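Side-chain contacts in DUF4621 domain-containing protein (Parabacteroides distasonis, PDB 4H3W), which is of unknown function but is a putative secreted protein built from two beta-barrel domains: residues Tyr26-Ser29 and Asp30-Val33; Gly84-Asp87 and Gly88-Leu92. All coordinates share one frame; numbering follows the deposited sequence. Where two conformers were deposited one is given.

Contact 1 (Tyr26-Ser29 and Asp30-Val33); sequences YVTS and DDVV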
loop_
_atom_site.group_PDB
_atom_site.type_symbol
_atom_site.label_atom_id
_atom_site.label_comp_id
_atom_site.label_asym_id
_atom_site.label_seq_id
_atom_site.Cartn_x
_atom_site.Cartn_y
_atom_site.Cartn_z
ATOM N N TYR A 26 0.360 20.057 2.360
ATOM C CA TYR A 26 1.682 19.749 1.872
ATOM C C TYR A 26 2.015 18.520 2.629
ATOM O O TYR A 26 2.174 18.597 3.834
ATOM C CB TYR A 26 2.676 20.881 2.172
ATOM C CG TYR A 26 4.167 20.544 2.215
ATOM C CD1 TYR A 26 4.688 19.635 3.136
ATOM C CD2 TYR A 26 5.061 21.210 1.396
ATOM C CE1 TYR A 26 6.044 19.363 3.195
ATOM C CE2 TYR A 26 6.419 20.948 1.447
ATOM C CZ TYR A 26 6.905 20.027 2.351
ATOM O OH TYR A 26 8.253 19.775 2.406
ATOM N N VAL A 27 2.077 17.381 1.955
ATOM C CA VAL A 27 2.315 16.133 2.661
ATOM C C VAL A 27 3.417 15.329 1.970
ATOM O O VAL A 27 3.641 15.488 0.774
ATOM C CB VAL A 27 1.018 15.336 2.746
ATOM C CG1 VAL A 27 0.036 16.058 3.646
ATOM C CG2 VAL A 27 0.394 15.126 1.366
ATOM N N THR A 28 4.154 14.544 2.741
ATOM C CA THR A 28 5.212 13.694 2.190
ATOM C C THR A 28 4.707 12.269 2.140
ATOM O O THR A 28 3.642 11.976 2.683
ATOM C CB THR A 28 6.505 13.699 3.009
ATOM O OG1 THR A 28 6.245 13.085 4.271
ATOM C CG2 THR A 28 7.041 15.129 3.202
ATOM N N SER A 29 5.459 11.397 1.481
ATOM C CA SER A 29 5.041 10.006 1.325
ATOM C C SER A 29 4.685 9.441 2.679
ATOM O O SER A 29 3.602 8.863 2.862
ATOM C CB SER A 29 6.136 9.162 0.703
ATOM O OG SER A 29 6.403 9.574 -0.602
ATOM N N ASP A 30 5.550 9.686 3.653
ATOM C CA ASP A 30 5.326 9.067 4.964
ATOM C C ASP A 30 4.225 9.768 5.840
ATOM O O ASP A 30 3.794 9.219 6.826
ATOM C CB ASP A 30 6.705 8.836 5.652
ATOM C CG ASP A 30 7.358 10.093 6.162
ATOM O OD1 ASP A 30 6.897 11.213 5.877
ATOM O OD2 ASP A 30 8.362 9.948 6.880
ATOM N N ASP A 31 3.637 10.874 5.384
ATOM C CA ASP A 31 2.374 11.363 5.929
ATOM C C ASP A 31 1.170 10.620 5.311
ATOM O O ASP A 31 0.171 10.346 5.983
ATOM C CB ASP A 31 2.151 12.848 5.638
ATOM C CG ASP A 31 3.226 13.756 6.213
ATOM O OD1 ASP A 31 3.739 13.451 7.301
ATOM O OD2 ASP A 31 3.532 14.789 5.559
ATOM N N VAL A 32 1.231 10.365 4.001
ATOM C CA VAL A 32 0.110 9.759 3.279
ATOM C C VAL A 32 0.015 8.244 3.524
ATOM O O VAL A 32 -1.072 7.673 3.536
ATOM C CB VAL A 32 0.226 10.060 1.764
ATOM C CG1 VAL A 32 -0.800 9.266 0.937
ATOM C CG2 VAL A 32 0.068 11.555 1.529
ATOM N N VAL A 33 1.179 7.629 3.660
ATOM C CA VAL A 33 1.344 6.243 3.882
ATOM C C VAL A 33 2.111 6.099 5.175
ATOM O O VAL A 33 3.186 6.646 5.291
ATOM C CB VAL A 33 2.170 5.609 2.755
ATOM C CG1 VAL A 33 2.263 4.092 2.933
ATOM C CG2 VAL A 33 1.556 5.937 1.381
#
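Thr28 lies side by side with Asp30, both side chains pointing the same way, and in one of the two deposited conformers of Thr28 its OG1 donates to Asp30 OD1 at 2.6 Å, meeting that oxygen nearly along its C-O axis. Both groups sit between their own backbone N and carbonyl carbon (chi1 67° for Thr28, 73° for Asp30), which swings hydroxyl and carboxylate to the same flank. Asp31 crosses Thr28 from another direction: the Thr28 N-H points at Asp31 OD2 (2.9 Å, 170° at the hydrogen), a straight bond that reaches the oxygen from above the carboxylate plane. Two donors grip Thr28 O, Asp31 N at 2.9 Å and Val32 N at 3.2 Å, and Val33 N follows with a bond to Ser29 O. Val27 CG2 touches Val32 CG2 at 3.6 Å, the two side chains crossing at about a right angle; both valines are buried, and Val32 also touches Met243. An alanine in place of Asp30 takes away this carboxylate, and in this conformer the Thr28 hydroxyl would probably be freer to turn. The carboxylates of Asp30 and Asp31 stand at the N-terminal end of the helix, where they probably interact favourably with the helix dipole. Ser29 OG bonds to the backbone O of the dimethylated lysine at position 311, tying the helix start to the loop around Leu310. This is a short helix, 29-32, with Thr28 as N-cap: the Asp31 bond to the N-cap amide is one half of a capping box, and the Thr28 hydroxyl turns to Asp30 instead of bonding back to Asp31 N.

Contact 2 (Gly84-Asp87 and Gly88-Leu92); sequences GLFD and GDFVL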
loop_
_atom_site.group_PDB
_atom_site.type_symbol
_atom_site.label_atom_id
_atom_site.label_comp_id
_atom_site.label_asym_id
_atom_site.label_seq_id
_atom_site.Cartn_x
_atom_site.Cartn_y
_atom_site.Cartn_z
ATOM N N GLY A 84 -1.281 -1.243 9.343
ATOM C CA GLY A 84 -0.962 0.125 9.752
ATOM C C GLY A 84 -0.587 1.080 8.613
ATOM O O GLY A 84 -0.507 2.274 8.833
ATOM N N LEU A 85 -0.393 0.597 7.388
ATOM C CA LEU A 85 -0.073 1.516 6.301
ATOM C C LEU A 85 -1.154 2.583 6.032
ATOM O O LEU A 85 -0.851 3.701 5.647
ATOM C CB LEU A 85 0.138 0.769 4.996
ATOM C CG LEU A 85 1.352 -0.095 4.870
ATOM C CD1 LEU A 85 1.196 -0.895 3.596
ATOM C CD2 LEU A 85 2.635 0.743 4.894
ATOM N N PHE A 86 -2.398 2.210 6.175
ATOM C CA PHE A 86 -3.506 3.106 5.981
ATOM C C PHE A 86 -4.529 2.796 7.066
ATOM O O PHE A 86 -4.538 1.689 7.628
ATOM C CB PHE A 86 -4.166 2.953 4.616
ATOM C CG PHE A 86 -3.250 3.212 3.474
ATOM C CD1 PHE A 86 -3.047 4.495 2.996
ATOM C CD2 PHE A 86 -2.552 2.169 2.905
ATOM C CE1 PHE A 86 -2.141 4.719 1.965
ATOM C CE2 PHE A 86 -1.657 2.381 1.885
ATOM C CZ PHE A 86 -1.451 3.659 1.420
ATOM N N ASP A 87 -5.371 3.780 7.374
ATOM C CA ASP A 87 -6.538 3.550 8.206
ATOM C C ASP A 87 -7.628 2.937 7.382
ATOM O O ASP A 87 -7.849 3.365 6.259
ATOM C CB ASP A 87 -7.056 4.854 8.789
ATOM C CG ASP A 87 -6.176 5.386 9.895
ATOM O OD1 ASP A 87 -5.475 4.590 10.556
ATOM O OD2 ASP A 87 -6.188 6.613 10.110
ATOM N N GLY A 88 -8.326 1.959 7.942
ATOM C CA GLY A 88 -9.444 1.348 7.253
ATOM C C GLY A 88 -8.989 0.382 6.155
ATOM O O GLY A 88 -7.809 0.077 6.019
ATOM N N ASP A 89 -9.938 -0.058 5.355
ATOM C CA ASP A 89 -9.676 -1.063 4.358
ATOM C C ASP A 89 -8.895 -0.453 3.210
ATOM O O ASP A 89 -9.133 0.695 2.815
ATOM C CB ASP A 89 -10.977 -1.626 3.814
ATOM C CG ASP A 89 -11.755 -2.418 4.840
ATOM O OD1 ASP A 89 -11.171 -2.983 5.802
ATOM O OD2 ASP A 89 -12.985 -2.488 4.648
ATOM N N PHE A 90 -7.956 -1.224 2.687
ATOM C CA PHE A 90 -7.284 -0.867 1.454
ATOM C C PHE A 90 -6.999 -2.150 0.664
ATOM O O PHE A 90 -7.059 -3.232 1.206
ATOM C CB PHE A 90 -6.031 -0.021 1.716
ATOM C CG PHE A 90 -4.979 -0.666 2.571
ATOM C CD1 PHE A 90 -5.088 -0.649 3.955
ATOM C CD2 PHE A 90 -3.845 -1.230 2.007
ATOM C CE1 PHE A 90 -4.089 -1.196 4.763
ATOM C CE2 PHE A 90 -2.845 -1.772 2.808
ATOM C CZ PHE A 90 -2.970 -1.755 4.178
ATOM N N VAL A 91 -6.730 -1.975 -0.622
ATOM C CA VAL A 91 -6.395 -3.032 -1.526
ATOM C C VAL A 91 -4.929 -2.843 -1.895
ATOM O O VAL A 91 -4.582 -1.943 -2.667
ATOM C CB VAL A 91 -7.258 -2.999 -2.786
ATOM C CG1 VAL A 91 -6.850 -4.127 -3.736
ATOM C CG2 VAL A 91 -8.744 -3.139 -2.432
ATOM N N LEU A 92 -4.104 -3.735 -1.378
ATOM C CA LEU A 92 -2.651 -3.645 -1.505
ATOM C C LEU A 92 -2.142 -4.371 -2.754
ATOM O O LEU A 92 -1.485 -5.381 -2.653
ATOM C CB LEU A 92 -2.013 -4.191 -0.238
ATOM C CG LEU A 92 -0.486 -4.076 -0.164
ATOM C CD1 LEU A 92 -0.110 -2.620 -0.207
ATOM C CD2 LEU A 92 0.070 -4.766 1.080
HETATM O O HOH W 1 -7.634 3.084 3.305
#
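Asp87 and Gly88 turn the chain, and the CA directions on the two sides of the turn (85 to 87 and 88 to 92) stand 146° apart. No direct hydrogen bond joins the two limbs. Gly88 takes a positive phi, where a side chain would run into Asp87 O. A water sits inside the bend, 3.0 Å from Asp87 O and 2.9 Å from Asp89 O, within donating distance of both. The fold-back brings Phe86 and Phe90 together as a tilted T-shaped stack, centroids 5.0 Å apart and planes at 62°. Phe86 turns its edge to the Phe90 face, with CD2 lying over the centre of that ring, while Gly88 O lies at the Phe90 edge in the ring plane. The CG of Phe90 lies between its backbone N and carbonyl carbon (chi1 59°), which brings its face round to the Phe86 edge. Leu85 CB meets Phe90 CZ at 4.1 Å, and Leu85 CD1 approaches Leu92 CD1 more loosely. Ala209 of strand 208-215 touches both rings, and Met50 of strand 47-55 touches both leucines. The arrangement is a loop between strands 71-76 and 98-100 that reverses at a glycine, with an edge-to-face aromatic pair filling its inside.

Overall arrangement
Contact 1 closes before contact 2 opens along the chain, and their centres lie 14 Å apart. They nevertheless touch: Phe86 CE1 lies 3.5 Å from Val32 O, Phe86 CZ packs on Val33 CG2 at 3.8 Å, and Leu85 CD2 meets Val33 CG1 at 3.9 Å. The end of helix 29-32 thus rests on the loop holding 84-92, and Asn34, just beyond contact 1, has backbone bonding with Leu85. Both also meet the same two strands: Tyr48 and Met50 of 47-55, Ala209 and Ser211 of 208-215. These strands belong to different sheets, and the pair lies near the middle of the elongated chain, consistent with packing where the two barrel domains adjoin.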